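Local coordinates for protein nucleoside-diphosphate-sugar epimerase (Pseudomonas aeruginosa, PDB 2X4G) that probably binds a nicotinamide adenine dinucleotide in a Rossmann-type domain and is assigned as a nucleoside-diphosphate-sugar epimerase, its exact reaction not being established, at residues V176-P181 with G236-L241; T252-E257 with A322-L327. One frame throughout, in Å; residues are numbered along the deposited sequence.

Contact 1 of 2, residues V176-P181 with G236-L241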
loop_
_atom_site.group_PDB
_atom_site.type_symbol
_atom_site.label_atom_id
_atom_site.label_comp_id
_atom_site.label_asym_id
_atom_site.label_seq_id
_atom_site.Cartn_x
_atom_site.Cartn_y
_atom_site.Cartn_z
ATOM N N VAL A 176 -14.838 32.747 7.944
ATOM C CA VAL A 176 -14.000 31.819 7.180
ATOM C C VAL A 176 -14.325 31.921 5.718
ATOM O O VAL A 176 -15.485 31.826 5.344
ATOM C CB VAL A 176 -14.201 30.350 7.596
ATOM C CG1 VAL A 176 -13.645 29.424 6.527
ATOM C CG2 VAL A 176 -13.549 30.078 8.921
ATOM N N VAL A 177 -13.289 32.115 4.904
ATOM C CA VAL A 177 -13.399 32.042 3.461
ATOM C C VAL A 177 -12.613 30.801 3.028
ATOM O O VAL A 177 -11.608 30.458 3.653
ATOM C CB VAL A 177 -12.828 33.314 2.793
ATOM C CG1 VAL A 177 -12.862 33.194 1.258
ATOM C CG2 VAL A 177 -13.592 34.585 3.273
ATOM N N ILE A 178 -13.058 30.122 1.972
ATOM C CA ILE A 178 -12.342 28.944 1.481
ATOM C C ILE A 178 -11.747 29.164 0.086
ATOM O O ILE A 178 -12.470 29.453 -0.871
ATOM C CB ILE A 178 -13.251 27.732 1.449
ATOM C CG1 ILE A 178 -13.871 27.518 2.821
ATOM C CG2 ILE A 178 -12.475 26.495 1.039
ATOM C CD1 ILE A 178 -14.970 26.496 2.794
ATOM N N GLY A 179 -10.422 29.014 -0.004
ATOM C CA GLY A 179 -9.672 29.142 -1.254
ATOM C C GLY A 179 -9.146 27.788 -1.673
ATOM O O GLY A 179 -8.504 27.104 -0.892
ATOM N N ILE A 180 -9.442 27.404 -2.910
ATOM C CA ILE A 180 -9.235 26.058 -3.414
ATOM C C ILE A 180 -8.405 26.171 -4.667
ATOM O O ILE A 180 -8.951 26.385 -5.737
ATOM C CB ILE A 180 -10.572 25.382 -3.812
ATOM C CG1 ILE A 180 -11.562 25.364 -2.647
ATOM C CG2 ILE A 180 -10.335 23.950 -4.310
ATOM C CD1 ILE A 180 -12.917 24.754 -3.034
ATOM N N PRO A 181 -7.076 26.042 -4.552
ATOM C CA PRO A 181 -6.268 26.091 -5.758
ATOM C C PRO A 181 -6.268 24.761 -6.497
ATOM O O PRO A 181 -6.544 23.731 -5.899
ATOM C CB PRO A 181 -4.883 26.385 -5.211
ATOM C CG PRO A 181 -4.861 25.728 -3.913
ATOM C CD PRO A 181 -6.239 25.896 -3.353
ATOM N N GLY A 236 -17.793 32.407 4.033
ATOM C CA GLY A 236 -18.488 31.148 3.820
ATOM C C GLY A 236 -18.503 30.632 2.391
ATOM O O GLY A 236 -19.077 29.575 2.129
ATOM N N GLU A 237 -17.873 31.360 1.468
ATOM C CA GLU A 237 -17.822 30.947 0.064
ATOM C C GLU A 237 -16.504 30.254 -0.305
ATOM O O GLU A 237 -15.463 30.485 0.315
ATOM C CB GLU A 237 -18.011 32.158 -0.834
ATOM C CG GLU A 237 -19.365 32.873 -0.691
ATOM C CD GLU A 237 -20.527 31.957 -0.986
ATOM O OE1 GLU A 237 -21.485 31.920 -0.172
ATOM O OE2 GLU A 237 -20.469 31.251 -2.022
ATOM N N ARG A 238 -16.557 29.403 -1.322
ATOM C CA ARG A 238 -15.353 28.800 -1.912
ATOM C C ARG A 238 -14.910 29.620 -3.119
ATOM O O ARG A 238 -15.734 30.251 -3.789
ATOM C CB ARG A 238 -15.615 27.363 -2.363
ATOM C CG ARG A 238 -16.383 26.543 -1.341
ATOM C CD ARG A 238 -16.168 25.048 -1.457
ATOM N NE ARG A 238 -17.084 24.437 -2.414
ATOM C CZ ARG A 238 -17.520 23.174 -2.369
ATOM N NH1 ARG A 238 -17.153 22.338 -1.399
ATOM N NH2 ARG A 238 -18.355 22.753 -3.305
ATOM N N TYR A 239 -13.610 29.630 -3.390
ATOM C CA TYR A 239 -13.095 30.251 -4.602
ATOM C C TYR A 239 -12.011 29.385 -5.203
ATOM O O TYR A 239 -10.939 29.209 -4.624
ATOM C CB TYR A 239 -12.552 31.643 -4.312
ATOM C CG TYR A 239 -13.614 32.601 -3.883
ATOM C CD1 TYR A 239 -13.919 32.776 -2.542
ATOM C CD2 TYR A 239 -14.340 33.314 -4.822
ATOM C CE1 TYR A 239 -14.905 33.666 -2.149
ATOM C CE2 TYR A 239 -15.332 34.191 -4.438
ATOM C CZ TYR A 239 -15.605 34.367 -3.102
ATOM O OH TYR A 239 -16.595 35.244 -2.735
ATOM N N LEU A 240 -12.325 28.826 -6.369
ATOM C CA LEU A 240 -11.370 28.072 -7.159
ATOM C C LEU A 240 -10.327 29.014 -7.811
ATOM O O LEU A 240 -10.666 29.993 -8.493
ATOM C CB LEU A 240 -12.107 27.266 -8.211
ATOM C CG LEU A 240 -12.893 26.051 -7.725
ATOM C CD1 LEU A 240 -13.847 25.577 -8.819
ATOM C CD2 LEU A 240 -11.904 24.930 -7.315
ATOM N N LEU A 241 -9.055 28.709 -7.546
ATOM C CA LEU A 241 -7.938 29.502 -8.006
ATOM C C LEU A 241 -7.245 28.620 -9.035
ATOM O O LEU A 241 -6.579 27.683 -8.677
ATOM C CB LEU A 241 -7.031 29.870 -6.823
ATOM C CG LEU A 241 -7.727 30.616 -5.658
ATOM C CD1 LEU A 241 -6.794 30.829 -4.488
ATOM C CD2 LEU A 241 -8.312 31.964 -6.115
#

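Contact 2 of 2, residues T252-E257 with A322-L327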
loop_
_atom_site.group_PDB
_atom_site.type_symbol
_atom_site.label_atom_id
_atom_site.label_comp_id
_atom_site.label_asym_id
_atom_site.label_seq_id
_atom_site.Cartn_x
_atom_site.Cartn_y
_atom_site.Cartn_z
ATOM N N THR A 252 2.426 15.747 -18.830
ATOM C CA THR A 252 3.494 14.786 -18.916
ATOM C C THR A 252 4.422 15.143 -20.041
ATOM O O THR A 252 5.640 15.099 -19.895
ATOM C CB THR A 252 2.883 13.406 -19.175
ATOM O OG1 THR A 252 2.733 12.758 -17.918
ATOM C CG2 THR A 252 3.717 12.543 -20.128
ATOM N N ARG A 253 3.845 15.498 -21.179
ATOM C CA ARG A 253 4.636 15.657 -22.395
ATOM C C ARG A 253 5.424 16.965 -22.384
ATOM O O ARG A 253 6.552 17.011 -22.878
ATOM C CB ARG A 253 3.747 15.525 -23.646
ATOM C CG ARG A 253 4.515 15.388 -24.978
ATOM C CD ARG A 253 3.605 15.515 -26.207
ATOM N NE ARG A 253 2.477 16.423 -25.979
ATOM C CZ ARG A 253 2.558 17.755 -25.966
ATOM N NH1 ARG A 253 3.718 18.376 -26.165
ATOM N NH2 ARG A 253 1.470 18.481 -25.732
ATOM N N ARG A 254 4.872 18.013 -21.796
ATOM C CA ARG A 254 5.547 19.297 -21.870
ATOM C C ARG A 254 6.773 19.248 -20.982
ATOM O O ARG A 254 7.853 19.662 -21.367
ATOM C CB ARG A 254 4.625 20.447 -21.473
ATOM C CG ARG A 254 3.271 20.460 -22.217
ATOM C CD ARG A 254 3.267 21.266 -23.516
ATOM N NE ARG A 254 3.289 22.714 -23.285
ATOM C CZ ARG A 254 2.257 23.429 -22.829
ATOM N NH1 ARG A 254 2.399 24.748 -22.649
ATOM N NH2 ARG A 254 1.088 22.835 -22.544
ATOM N N ILE A 255 6.594 18.703 -19.792
ATOM C CA ILE A 255 7.680 18.556 -18.825
ATOM C C ILE A 255 8.777 17.725 -19.444
ATOM O O ILE A 255 9.931 18.106 -19.370
ATOM C CB ILE A 255 7.186 17.898 -17.502
ATOM C CG1 ILE A 255 6.238 18.847 -16.760
ATOM C CG2 ILE A 255 8.363 17.501 -16.613
ATOM C CD1 ILE A 255 5.447 18.177 -15.689
ATOM N N ALA A 256 8.428 16.602 -20.066
ATOM C CA ALA A 256 9.427 15.805 -20.793
ATOM C C ALA A 256 10.190 16.644 -21.824
ATOM O O ALA A 256 11.419 16.658 -21.851
ATOM C CB ALA A 256 8.787 14.626 -21.470
ATOM N N GLU A 257 9.461 17.360 -22.664
ATOM C CA GLU A 257 10.094 18.081 -23.766
ATOM C C GLU A 257 11.083 19.116 -23.246
ATOM O O GLU A 257 12.181 19.267 -23.799
ATOM C CB GLU A 257 9.035 18.704 -24.678
ATOM C CG GLU A 257 8.299 17.649 -25.516
ATOM C CD GLU A 257 6.972 18.140 -26.096
ATOM O OE1 GLU A 257 6.661 19.349 -25.954
ATOM O OE2 GLU A 257 6.240 17.310 -26.694
ATOM N N ALA A 322 2.302 32.019 -18.646
ATOM C CA ALA A 322 2.388 30.874 -19.552
ATOM C C ALA A 322 2.781 29.663 -18.735
ATOM O O ALA A 322 3.607 29.783 -17.834
ATOM C CB ALA A 322 3.411 31.117 -20.632
ATOM N N LEU A 323 2.181 28.516 -19.051
ATOM C CA LEU A 323 2.499 27.241 -18.391
ATOM C C LEU A 323 3.946 26.838 -18.499
ATOM O O LEU A 323 4.450 26.203 -17.612
ATOM C CB LEU A 323 1.684 26.097 -18.997
ATOM C CG LEU A 323 1.849 24.728 -18.327
ATOM C CD1 LEU A 323 1.587 24.823 -16.812
ATOM C CD2 LEU A 323 0.907 23.743 -18.994
ATOM N N ASP A 324 4.593 27.164 -19.614
ATOM C CA ASP A 324 5.985 26.786 -19.830
ATOM C C ASP A 324 6.870 27.550 -18.870
ATOM O O ASP A 324 7.871 27.008 -18.380
ATOM C CB ASP A 324 6.438 27.114 -21.258
ATOM C CG ASP A 324 6.066 26.046 -22.267
ATOM O OD1 ASP A 324 6.456 26.235 -23.450
ATOM O OD2 ASP A 324 5.411 25.034 -21.899
ATOM N N ASP A 325 6.530 28.817 -18.636
ATOM C CA ASP A 325 7.318 29.662 -17.744
ATOM C C ASP A 325 7.258 29.095 -16.324
ATOM O O ASP A 325 8.243 29.132 -15.600
ATOM C CB ASP A 325 6.829 31.116 -17.776
ATOM C CG ASP A 325 6.944 31.741 -19.162
ATOM O OD1 ASP A 325 8.033 32.200 -19.538
ATOM O OD2 ASP A 325 5.937 31.771 -19.899
ATOM N N THR A 326 6.106 28.546 -15.949
ATOM C CA THR A 326 5.930 27.944 -14.630
ATOM C C THR A 326 6.725 26.667 -14.546
ATOM O O THR A 326 7.521 26.495 -13.634
ATOM C CB THR A 326 4.484 27.596 -14.377
ATOM O OG1 THR A 326 3.719 28.795 -14.379
ATOM C CG2 THR A 326 4.329 26.890 -13.074
ATOM N N LEU A 327 6.521 25.781 -15.509
ATOM C CA LEU A 327 7.277 24.547 -15.547
ATOM C C LEU A 327 8.776 24.774 -15.634
ATOM O O LEU A 327 9.512 23.979 -15.091
ATOM C CB LEU A 327 6.861 23.645 -16.710
ATOM C CG LEU A 327 5.394 23.273 -16.815
ATOM C CD1 LEU A 327 5.222 22.382 -18.028
ATOM C CD2 LEU A 327 4.927 22.625 -15.528
#

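Contact 1 of 2, residues V176-P181 with G236-L241
Ile180 reaches over two side chains of the neighbouring strand: its CD1 lies 3.6 Å from CD of Arg238, against the aliphatic part of that arginine, and its CG2 sits 3.5 Å from CD2 of Leu240. Chi1 (-56°) sets CG2 anti to the backbone N, on the side of Leu240, and the extended chi2 (177°) carries CD1 on to Arg238. Both isoleucines, Arg238 and Leu240 lie on one face of the sheet, where Ile178 packs on helix 154-171. The other face carries Tyr239, and CG1 of Val177 meets its ring at the edge, near the ring plane, 4.0 Å from CD1.

The strands run parallel in the Rossmann-type sheet of the epimerase/dehydratase family. Ile178 N bonds to Glu237 O at 2.9 Å and Ile180 N to Tyr239 O, while Tyr239 N and Leu241 N return to the carbonyls of Ile178 and Ile180. Ahead of them Gly236 N donates a hydrogen bond to Val176 O at 2.7 Å; its positive phi (87°) would jam a CB against the preceding carbonyl, which suits glycine.

Beyond the apolar overlap, the Arg238 guanidinium pairs with Asp163 and Tyr239 OH bonds to Glu314. Long side chains thus give the strand pair an apolar near part while their polar ends bind other elements of the fold, so that a buried arginine has its charge answered.

Contact 2 of 2, residues T252-E257 with A322-L327
NH1 of Arg254 approaches OD2 of Asp324 at 3.1 Å, a salt bridge whose hydrogen bond is weak, the N-H...O angle being 133°. NE of the same guanidinium is 3.4 Å from that oxygen without being bonded to it. The two side chains cross at about a right angle, with the guanidinium and carboxylate planes 58° apart, so the attraction is probably more electrostatic than directional. Arginine suits this place by its length: the chain bends at chi2 and again at chi3, and its NH2 still reaches 3.7 Å from CD2 of Leu323.

Here helix 248-259 packs against the C-terminal helix 323-336, the short segments crossing at -60° with their axes 10.7 Å apart. Such a separation is bridged by side chains, and leucine and isoleucine are long enough to do it. CD1 of Leu327 lies 3.9 Å from CG1 of Ile255 and 4.0 Å from CB of Arg254, so one methyl touches two consecutive residues of the helix. Ile255 also packs on Ile198 and Ile201 of helix 196-202, while Leu323 rests on His244 and Leu246 of strand 238-247.

Both segments of contact 1 precede those of contact 2 in the sequence, and strand 238-247 leads from one to the other: its first half pairs with strand 176-185 in contact 1, and helix 248-259, which carries residues 252-257 of contact 2, follows it directly. The centres are 27 Å apart and the nearest atoms about 12 Å, so the two do not touch. Contact 1 is sheet pairing, 11 Å from the centre of the chain; contact 2 is helix packing farther out, at 20 Å. Through contact 2 the C-terminal helix 323-336 is brought back against the element that follows the sheet strand, joining the chain's end to the body of the protein.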